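Local coordinates for protein cellulose hydrolase (Bacillus licheniformis, PDB 4YZT) that cleaves beta-1,4-glucosidic bonds within cellulose as a tri-modular family 5 endoglucanase, with cellotetraose bound in its barrel module, at residues V231-G236 / L488-D493; D427-D432 / G460-T465; G499-K504 / F517-W522. All blocks are in the same frame, centred on the assembly; numbering follows the deposited sequence.

Contact 1: residues V231-G236 / L488-D493; sequences VSNWWG and LNYDED
The side-chain amide of N489 lies flat on the indole of W234, the two planes only 7° apart. ND2 sits over the middle of the bicyclic ring, 3.3 Å from W234 CD2, while N489 CB makes a CH-pi contact over the five-membered ring. Two hydrogen bonds fix the rotation of the amide: OD1 accepts from W235 N at 3.0 Å, and ND2 donates to E492 OE1 at 2.9 Å, approaching from above the carboxylate plane. OD1 also lies over a face of the W235 indole, 3.2 Å from W235 CD1. Y490 N-H gives a nearly straight bond (169°) to N233 O, and its CB packs 3.8 Å from N233 CB; CG is anti to the backbone N (chi1 173°), and the end of the side chain leads away from the 231-236 loop. Water bridges S232 O to Y490 O. N233 closes helix 228-231 with a Schellman motif, and the side chain of S232 is about 7 Å from a glucose unit of the bound cellotetraose. The arrangement is a module interface, in which a loop of the C-terminal beta-sandwich packs on the loop after strand 6 of the TIM barrel, beside the glycan site.

Contact 2: residues D427-D432 / G460-T465; sequences DIILYD and GTKLAT
Y431 and G460 meet where two beta-sandwich modules abut: strand 424-431 is the last strand of the X2 module, of the E-set clan, and residues 460-461 lead into edge strand 462-470 of the C-terminal module. The tight part centres on the backbone of G460. G460, with positive phi (100°) and no side chain, brings its CA within 4.4 Å of Y431 CA and 4.0 Å of L430 O. I429 and Y431 flank it: I429 CG2 rests 3.7 Å from G460 O, and Y431 CB lies 4.1 Å from G460 C. The CG of Y431 stands between its own backbone N and carbonyl carbon (chi1 83°), and the ring continues away from the glycine to pack beside T461 and on P523. The looser side belongs to K462. Its extended chain crosses I429 at about a right angle, and only the end makes contact, NZ lying 3.8 Å from I429 CD1. The ammonium also makes a long, weak ion pair with D343, while D427 OD2, 4.9 Å from K462 NZ, is salt-bridged to K280 of the barrel module. Contact between these segments is thus by van der Waals packing, without direct polar bonds. At the other end, T461 turns OG1 to a hydrogen bond with L458 O and its methyl CG2 to Y431, 3.9 Å from CD2 of that ring.

Contact 3: residues G499-K504 / F517-W522; sequences GDLYLK and FTFELW
L503 touches two phenylalanines that project from the facing strand, F517 over its face and F519 at its edge. CD1 stands almost exactly above the centre of the F517 ring, 3.7 Å from the centroid and 5° off the ring normal, so that all six ring carbons are about equally far from it. The CH-pi contact is therefore centred rather than offset. This position follows from the extended leucine chain, in which CD1 is anti to CA (chi2 173°). The other branch, CD2, touches both rings, 3.9 Å from F519 CZ and 4.0 Å from F517 CD1.

F519 is approached from two directions. L503 CG meets it at the edge, near the ring plane, 3.8 Å from CZ. L501 instead lies over a face, off centre: its CD1 is 4.2 Å from the F519 centroid, displaced toward the root of the ring, with F519 CG 3.9 Å away. The two side chains slide past each other in opposite directions, which brings L501 CB beside the CD2-CE2 bond, 4.0 Å from F519 CE2. The four residues thus interdigitate as alternating leucine and phenylalanine side chains, and the bond from each CA to its CB points at the opposite strand.

The strand axes come within 10.0 Å of each other and run at 135°, the face-to-face packing of two sheets in a beta-sandwich. Strand 500-503 lies between 452-457 and 494-497 in one sheet, with Y502 turned outward to stack on Y495. Strand 515-522 lies between 527-535 and 462-470 in the other, where V530 and V466 touch F519. I454 also touches F519 from the first sheet, and K504 ends the segment as the N-cap of helix 505-510.

How the contacts relate
All three contacts involve the C-terminal beta-sandwich, but only contact 3 lies in its interior; contacts 1 and 2 are partly buried junctions with the barrel and the X2 module. Their chemistry follows this difference. Contact 3 is wholly apolar, contact 1 combines an amide-indole stack with hydrogen bonds and bridging waters, and contact 2 relies on van der Waals packing round a glycine backbone. The contacts also adjoin one another. Strands 462-470 and 515-522, from contacts 2 and 3, are sheet neighbours, joined by K462 O with W522 N and by a classic bulge at A464 and T465 facing E520. N233 ND2 of contact 1 reaches A464 O, and D493 O meets K504 N of contact 3.

Contact 1: residues V231-G236 / L488-D493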
loop_
_atom_site.group_PDB
_atom_site.type_symbol
_atom_site.label_atom_id
_atom_site.label_comp_id
_atom_site.label_asym_id
_atom_site.label_seq_id
_atom_site.Cartn_x
_atom_site.Cartn_y
_atom_site.Cartn_z
ATOM N N VAL A 231 0.678 8.413 -2.576
ATOM C CA VAL A 231 0.891 7.053 -2.082
ATOM C C VAL A 231 2.269 6.547 -2.481
ATOM O O VAL A 231 2.879 5.782 -1.734
ATOM C CB VAL A 231 -0.220 6.054 -2.548
ATOM C CG1 VAL A 231 -1.589 6.525 -2.073
ATOM C CG2 VAL A 231 -0.219 5.857 -4.036
ATOM N N SER A 232 2.784 7.032 -3.610
ATOM C CA SER A 232 4.103 6.606 -4.104
ATOM C C SER A 232 5.250 7.570 -3.768
ATOM O O SER A 232 6.420 7.309 -4.122
ATOM C CB SER A 232 4.061 6.418 -5.624
ATOM O OG SER A 232 3.087 5.456 -5.994
ATOM N N ASN A 233 4.922 8.661 -3.081
ATOM C CA ASN A 233 5.862 9.774 -2.844
ATOM C C ASN A 233 6.559 10.179 -4.143
ATOM O O ASN A 233 7.774 10.067 -4.284
ATOM C CB ASN A 233 6.896 9.420 -1.771
ATOM C CG ASN A 233 7.767 10.613 -1.389
ATOM O OD1 ASN A 233 7.450 11.758 -1.726
ATOM N ND2 ASN A 233 8.866 10.351 -0.699
ATOM N N TRP A 234 5.754 10.618 -5.103
ATOM C CA TRP A 234 6.282 11.189 -6.338
ATOM C C TRP A 234 6.262 12.719 -6.266
ATOM O O TRP A 234 5.371 13.302 -5.653
ATOM C CB TRP A 234 5.455 10.720 -7.543
ATOM C CG TRP A 234 5.771 9.332 -8.052
ATOM C CD1 TRP A 234 6.426 8.342 -7.392
ATOM C CD2 TRP A 234 5.451 8.810 -9.349
ATOM N NE1 TRP A 234 6.531 7.225 -8.194
ATOM C CE2 TRP A 234 5.944 7.493 -9.404
ATOM C CE3 TRP A 234 4.811 9.340 -10.478
ATOM C CZ2 TRP A 234 5.808 6.688 -10.534
ATOM C CZ3 TRP A 234 4.672 8.544 -11.598
ATOM C CH2 TRP A 234 5.167 7.227 -11.616
ATOM N N TRP A 235 7.229 13.356 -6.922
ATOM C CA TRP A 235 7.247 14.805 -7.104
ATOM C C TRP A 235 7.125 15.628 -5.826
ATOM O O TRP A 235 6.576 16.729 -5.844
ATOM C CB TRP A 235 6.136 15.224 -8.081
ATOM C CG TRP A 235 6.161 14.453 -9.387
ATOM C CD1 TRP A 235 7.241 14.203 -10.167
ATOM C CD2 TRP A 235 5.039 13.861 -10.056
ATOM N NE1 TRP A 235 6.876 13.483 -11.278
ATOM C CE2 TRP A 235 5.526 13.254 -11.228
ATOM C CE3 TRP A 235 3.674 13.770 -9.766
ATOM C CZ2 TRP A 235 4.692 12.567 -12.118
ATOM C CZ3 TRP A 235 2.852 13.095 -10.645
ATOM C CH2 TRP A 235 3.363 12.504 -11.809
ATOM N N GLY A 236 7.635 15.096 -4.719
ATOM C CA GLY A 236 7.645 15.830 -3.468
ATOM C C GLY A 236 6.308 15.888 -2.749
ATOM O O GLY A 236 6.143 16.697 -1.830
ATOM N N LEU A 488 11.988 14.705 -7.606
ATOM C CA LEU A 488 12.194 13.333 -8.049
ATOM C C LEU A 488 11.194 12.368 -7.398
ATOM O O LEU A 488 10.407 12.762 -6.527
ATOM C CB LEU A 488 13.629 12.887 -7.733
ATOM C CG LEU A 488 14.766 13.801 -8.231
ATOM C CD1 LEU A 488 16.109 13.230 -7.802
ATOM C CD2 LEU A 488 14.720 13.936 -9.740
ATOM N N ASN A 489 11.247 11.100 -7.799
ATOM C CA ASN A 489 10.290 10.097 -7.318
ATOM C C ASN A 489 10.943 9.040 -6.439
ATOM O O ASN A 489 11.968 8.460 -6.801
ATOM C CB ASN A 489 9.595 9.410 -8.493
ATOM C CG ASN A 489 8.704 10.354 -9.306
ATOM O OD1 ASN A 489 8.370 11.449 -8.870
ATOM N ND2 ASN A 489 8.302 9.904 -10.490
ATOM N N TYR A 490 10.343 8.781 -5.281
ATOM C CA TYR A 490 10.844 7.751 -4.369
ATOM C C TYR A 490 11.091 6.402 -5.054
ATOM O O TYR A 490 10.304 5.970 -5.899
ATOM C CB TYR A 490 9.867 7.559 -3.213
ATOM C CG TYR A 490 10.215 6.390 -2.308
ATOM C CD1 TYR A 490 11.320 6.442 -1.465
ATOM C CD2 TYR A 490 9.441 5.234 -2.304
ATOM C CE1 TYR A 490 11.641 5.375 -0.633
ATOM C CE2 TYR A 490 9.755 4.163 -1.473
ATOM C CZ TYR A 490 10.859 4.243 -0.643
ATOM O OH TYR A 490 11.180 3.183 0.182
ATOM N N ASP A 491 12.210 5.778 -4.685
ATOM C CA ASP A 491 12.598 4.425 -5.094
ATOM C C ASP A 491 13.154 4.413 -6.523
ATOM O O ASP A 491 14.272 3.964 -6.720
ATOM C CB ASP A 491 11.429 3.435 -4.957
ATOM C CG ASP A 491 11.885 2.008 -4.683
ATOM O OD1 ASP A 491 12.955 1.805 -4.067
ATOM O OD2 ASP A 491 11.155 1.078 -5.079
ATOM N N GLU A 492 12.406 4.899 -7.515
ATOM C CA GLU A 492 12.953 4.860 -8.874
ATOM C C GLU A 492 14.071 5.893 -9.051
ATOM O O GLU A 492 15.004 5.655 -9.824
ATOM C CB GLU A 492 11.855 5.046 -9.930
ATOM C CG GLU A 492 11.282 6.428 -10.041
ATOM C CD GLU A 492 10.110 6.499 -11.020
ATOM O OE1 GLU A 492 9.784 7.612 -11.468
ATOM O OE2 GLU A 492 9.500 5.445 -11.326
ATOM N N ASP A 493 14.015 6.997 -8.300
ATOM C CA ASP A 493 15.035 8.045 -8.400
ATOM C C ASP A 493 15.942 8.155 -7.176
ATOM O O ASP A 493 17.096 8.570 -7.294
ATOM C CB ASP A 493 14.387 9.410 -8.622
ATOM C CG ASP A 493 13.651 9.504 -9.941
ATOM O OD1 ASP A 493 14.053 8.808 -10.896
ATOM O OD2 ASP A 493 12.698 10.305 -10.018
HETATM O O HOH W 1 7.596 5.507 -5.818
HETATM O O HOH W 2 9.189 12.695 -4.074
HETATM O O HOH W 3 8.204 4.481 -8.919
#

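Contact 2: residues D427-D432 / G460-T465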
loop_
_atom_site.group_PDB
_atom_site.type_symbol
_atom_site.label_atom_id
_atom_site.label_comp_id
_atom_site.label_asym_id
_atom_site.label_seq_id
_atom_site.Cartn_x
_atom_site.Cartn_y
_atom_site.Cartn_z
ATOM N N ASP A 427 6.647 9.334 18.648
ATOM C CA ASP A 427 8.085 9.238 18.871
ATOM C C ASP A 427 8.626 10.595 19.297
ATOM O O ASP A 427 8.288 11.618 18.695
ATOM C CB ASP A 427 8.817 8.767 17.614
ATOM C CG ASP A 427 8.662 7.279 17.352
ATOM O OD1 ASP A 427 7.919 6.590 18.079
ATOM O OD2 ASP A 427 9.294 6.796 16.391
ATOM N N ILE A 428 9.433 10.603 20.355
ATOM C CA ILE A 428 10.144 11.804 20.756
ATOM C C ILE A 428 11.574 11.668 20.229
ATOM O O ILE A 428 12.321 10.817 20.684
ATOM C CB ILE A 428 10.142 11.994 22.277
ATOM C CG1 ILE A 428 8.710 11.957 22.818
ATOM C CG2 ILE A 428 10.878 13.287 22.646
ATOM C CD1 ILE A 428 8.207 13.268 23.365
ATOM N N ILE A 429 11.935 12.503 19.264
ATOM C CA ILE A 429 13.170 12.328 18.518
ATOM C C ILE A 429 14.145 13.476 18.741
ATOM O O ILE A 429 13.831 14.631 18.445
ATOM C CB ILE A 429 12.890 12.224 17.003
ATOM C CG1 ILE A 429 11.836 11.148 16.719
ATOM C CG2 ILE A 429 14.183 11.966 16.237
ATOM C CD1 ILE A 429 11.362 11.125 15.261
ATOM N N LEU A 430 15.327 13.162 19.261
ATOM C CA LEU A 430 16.398 14.143 19.335
ATOM C C LEU A 430 17.166 14.195 18.018
ATOM O O LEU A 430 17.598 13.160 17.515
ATOM C CB LEU A 430 17.359 13.808 20.480
ATOM C CG LEU A 430 18.467 14.816 20.814
ATOM C CD1 LEU A 430 17.868 16.117 21.336
ATOM C CD2 LEU A 430 19.436 14.226 21.844
ATOM N N TYR A 431 17.339 15.385 17.458
ATOM C CA TYR A 431 18.107 15.506 16.216
ATOM C C TYR A 431 19.100 16.642 16.287
ATOM O O TYR A 431 19.044 17.481 17.197
ATOM C CB TYR A 431 17.193 15.698 15.000
ATOM C CG TYR A 431 16.736 17.123 14.759
ATOM C CD1 TYR A 431 15.626 17.634 15.418
ATOM C CD2 TYR A 431 17.404 17.950 13.863
ATOM C CE1 TYR A 431 15.198 18.925 15.198
ATOM C CE2 TYR A 431 16.986 19.249 13.640
ATOM C CZ TYR A 431 15.877 19.727 14.305
ATOM O OH TYR A 431 15.460 21.015 14.086
ATOM N N ASP A 432 20.027 16.641 15.333
ATOM C CA ASP A 432 21.010 17.704 15.193
ATOM C C ASP A 432 21.239 17.906 13.702
ATOM O O ASP A 432 20.747 17.109 12.894
ATOM C CB ASP A 432 22.308 17.350 15.916
ATOM C CG ASP A 432 23.040 18.574 16.426
ATOM O OD1 ASP A 432 22.688 19.703 16.019
ATOM O OD2 ASP A 432 23.963 18.405 17.243
ATOM N N GLY A 460 19.480 11.836 13.372
ATOM C CA GLY A 460 18.104 11.810 13.836
ATOM C C GLY A 460 17.095 12.248 12.796
ATOM O O GLY A 460 15.893 12.019 12.952
ATOM N N THR A 461 17.571 12.892 11.736
ATOM C CA THR A 461 16.673 13.328 10.680
ATOM C C THR A 461 16.362 12.164 9.737
ATOM O O THR A 461 17.045 11.144 9.757
ATOM C CB THR A 461 17.245 14.510 9.869
ATOM O OG1 THR A 461 18.365 14.078 9.094
ATOM C CG2 THR A 461 17.658 15.646 10.780
ATOM N N LYS A 462 15.320 12.326 8.925
ATOM C CA LYS A 462 14.872 11.285 8.005
ATOM C C LYS A 462 14.647 11.865 6.628
ATOM O O LYS A 462 14.204 13.012 6.489
ATOM C CB LYS A 462 13.575 10.625 8.495
ATOM C CG LYS A 462 13.612 10.113 9.925
ATOM C CD LYS A 462 12.207 9.809 10.406
ATOM C CE LYS A 462 12.210 9.187 11.795
ATOM N NZ LYS A 462 10.818 8.880 12.230
ATOM N N LEU A 463 14.928 11.077 5.601
ATOM C CA LEU A 463 14.724 11.549 4.233
ATOM C C LEU A 463 13.231 11.711 3.918
ATOM O O LEU A 463 12.425 10.822 4.220
ATOM C CB LEU A 463 15.360 10.588 3.235
ATOM C CG LEU A 463 15.226 10.967 1.758
ATOM C CD1 LEU A 463 15.915 12.305 1.472
ATOM C CD2 LEU A 463 15.805 9.846 0.912
ATOM N N ALA A 464 12.875 12.852 3.332
ATOM C CA ALA A 464 11.494 13.133 2.949
ATOM C C ALA A 464 11.293 13.078 1.432
ATOM O O ALA A 464 10.461 12.311 0.927
ATOM C CB ALA A 464 11.086 14.487 3.477
ATOM N N THR A 465 12.056 13.901 0.710
ATOM C CA THR A 465 12.014 13.894 -0.748
ATOM C C THR A 465 13.308 14.515 -1.298
ATOM O O THR A 465 14.167 14.955 -0.537
ATOM C CB THR A 465 10.764 14.650 -1.283
ATOM O OG1 THR A 465 10.694 14.524 -2.714
ATOM C CG2 THR A 465 10.817 16.114 -0.915
#

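Contact 3: residues G499-K504 / F517-W522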
loop_
_atom_site.group_PDB
_atom_site.type_symbol
_atom_site.label_atom_id
_atom_site.label_comp_id
_atom_site.label_asym_id
_atom_site.label_seq_id
_atom_site.Cartn_x
_atom_site.Cartn_y
_atom_site.Cartn_z
ATOM N N GLY A 499 21.190 4.798 6.811
ATOM C CA GLY A 499 21.652 6.123 7.191
ATOM C C GLY A 499 22.356 6.918 6.097
ATOM O O GLY A 499 22.718 8.076 6.317
ATOM N N ASP A 500 22.559 6.300 4.933
ATOM C CA ASP A 500 23.161 6.975 3.788
ATOM C C ASP A 500 22.115 7.332 2.719
ATOM O O ASP A 500 21.058 6.706 2.617
ATOM C CB ASP A 500 24.257 6.093 3.174
ATOM C CG ASP A 500 25.343 5.727 4.175
ATOM O OD1 ASP A 500 25.802 6.612 4.929
ATOM O OD2 ASP A 500 25.738 4.546 4.214
ATOM N N LEU A 501 22.419 8.356 1.934
ATOM C CA LEU A 501 21.539 8.817 0.878
ATOM C C LEU A 501 22.010 8.292 -0.474
ATOM O O LEU A 501 23.216 8.175 -0.710
ATOM C CB LEU A 501 21.496 10.347 0.867
ATOM C CG LEU A 501 21.120 11.001 2.199
ATOM C CD1 LEU A 501 21.410 12.493 2.181
ATOM C CD2 LEU A 501 19.643 10.747 2.526
ATOM N N TYR A 502 21.062 8.008 -1.367
ATOM C CA TYR A 502 21.389 7.429 -2.668
ATOM C C TYR A 502 20.612 8.106 -3.788
ATOM O O TYR A 502 19.415 8.358 -3.651
ATOM C CB TYR A 502 21.078 5.929 -2.688
ATOM C CG TYR A 502 21.996 5.067 -1.835
ATOM C CD1 TYR A 502 23.089 4.423 -2.398
ATOM C CD2 TYR A 502 21.745 4.880 -0.475
ATOM C CE1 TYR A 502 23.929 3.624 -1.624
ATOM C CE2 TYR A 502 22.575 4.096 0.305
ATOM C CZ TYR A 502 23.661 3.465 -0.276
ATOM O OH TYR A 502 24.498 2.683 0.485
ATOM N N LEU A 503 21.303 8.402 -4.886
ATOM C CA LEU A 503 20.658 8.730 -6.149
ATOM C C LEU A 503 20.747 7.538 -7.089
ATOM O O LEU A 503 21.831 6.979 -7.311
ATOM C CB LEU A 503 21.307 9.943 -6.815
ATOM C CG LEU A 503 21.061 11.297 -6.163
ATOM C CD1 LEU A 503 21.904 12.339 -6.859
ATOM C CD2 LEU A 503 19.574 11.650 -6.263
ATOM N N LYS A 504 19.611 7.163 -7.653
ATOM C CA LYS A 504 19.559 6.008 -8.532
ATOM C C LYS A 504 20.303 6.261 -9.842
ATOM O O LYS A 504 20.368 7.388 -10.334
ATOM C CB LYS A 504 18.100 5.618 -8.806
ATOM C CG LYS A 504 17.385 5.069 -7.581
ATOM C CD LYS A 504 17.637 3.585 -7.379
ATOM C CE LYS A 504 16.891 2.775 -8.407
ATOM N NZ LYS A 504 16.586 1.403 -7.928
ATOM N N PHE A 517 21.463 18.802 -6.181
ATOM C CA PHE A 517 20.379 18.024 -5.593
ATOM C C PHE A 517 20.128 18.455 -4.162
ATOM O O PHE A 517 21.069 18.631 -3.388
ATOM C CB PHE A 517 20.689 16.530 -5.644
ATOM C CG PHE A 517 20.734 15.984 -7.034
ATOM C CD1 PHE A 517 19.607 15.420 -7.600
ATOM C CD2 PHE A 517 21.901 16.059 -7.783
ATOM C CE1 PHE A 517 19.644 14.938 -8.912
ATOM C CE2 PHE A 517 21.952 15.574 -9.074
ATOM C CZ PHE A 517 20.819 15.017 -9.641
ATOM N N THR A 518 18.861 18.648 -3.827
ATOM C CA THR A 518 18.487 19.022 -2.473
ATOM C C THR A 518 17.739 17.873 -1.815
ATOM O O THR A 518 16.611 17.542 -2.212
ATOM C CB THR A 518 17.620 20.298 -2.446
ATOM O OG1 THR A 518 18.319 21.387 -3.074
ATOM C CG2 THR A 518 17.275 20.681 -1.008
ATOM N N PHE A 519 18.377 17.261 -0.821
ATOM C CA PHE A 519 17.762 16.184 -0.057
ATOM C C PHE A 519 16.978 16.794 1.099
ATOM O O PHE A 519 17.564 17.187 2.104
ATOM C CB PHE A 519 18.821 15.192 0.450
ATOM C CG PHE A 519 19.448 14.377 -0.644
ATOM C CD1 PHE A 519 20.477 14.900 -1.408
ATOM C CD2 PHE A 519 18.991 13.096 -0.922
ATOM C CE1 PHE A 519 21.048 14.162 -2.437
ATOM C CE2 PHE A 519 19.553 12.350 -1.938
ATOM C CZ PHE A 519 20.591 12.888 -2.703
ATOM N N GLU A 520 15.654 16.892 0.941
ATOM C CA GLU A 520 14.813 17.509 1.961
ATOM C C GLU A 520 14.467 16.464 3.012
ATOM O O GLU A 520 14.073 15.339 2.696
ATOM C CB GLU A 520 13.549 18.120 1.342
ATOM C CG GLU A 520 13.824 19.199 0.313
ATOM C CD GLU A 520 12.562 19.826 -0.282
ATOM O OE1 GLU A 520 11.429 19.443 0.096
ATOM O OE2 GLU A 520 12.712 20.719 -1.141
ATOM N N LEU A 521 14.646 16.846 4.270
ATOM C CA LEU A 521 14.523 15.927 5.387
ATOM C C LEU A 521 13.331 16.235 6.285
ATOM O O LEU A 521 12.713 17.295 6.181
ATOM C CB LEU A 521 15.814 15.959 6.218
ATOM C CG LEU A 521 17.076 15.703 5.400
ATOM C CD1 LEU A 521 18.345 16.115 6.162
ATOM C CD2 LEU A 521 17.142 14.235 5.026
ATOM N N TRP A 522 13.029 15.291 7.172
ATOM C CA TRP A 522 12.204 15.544 8.353
ATOM C C TRP A 522 13.161 15.799 9.521
ATOM O O TRP A 522 14.102 15.044 9.691
ATOM C CB TRP A 522 11.300 14.350 8.663
ATOM C CG TRP A 522 10.336 13.943 7.552
ATOM C CD1 TRP A 522 10.310 12.751 6.877
ATOM C CD2 TRP A 522 9.251 14.724 7.026
ATOM N NE1 TRP A 522 9.277 12.750 5.959
ATOM C CE2 TRP A 522 8.618 13.948 6.033
ATOM C CE3 TRP A 522 8.758 16.006 7.298
ATOM C CZ2 TRP A 522 7.523 14.415 5.309
ATOM C CZ3 TRP A 522 7.669 16.468 6.575
ATOM C CH2 TRP A 522 7.065 15.672 5.593
#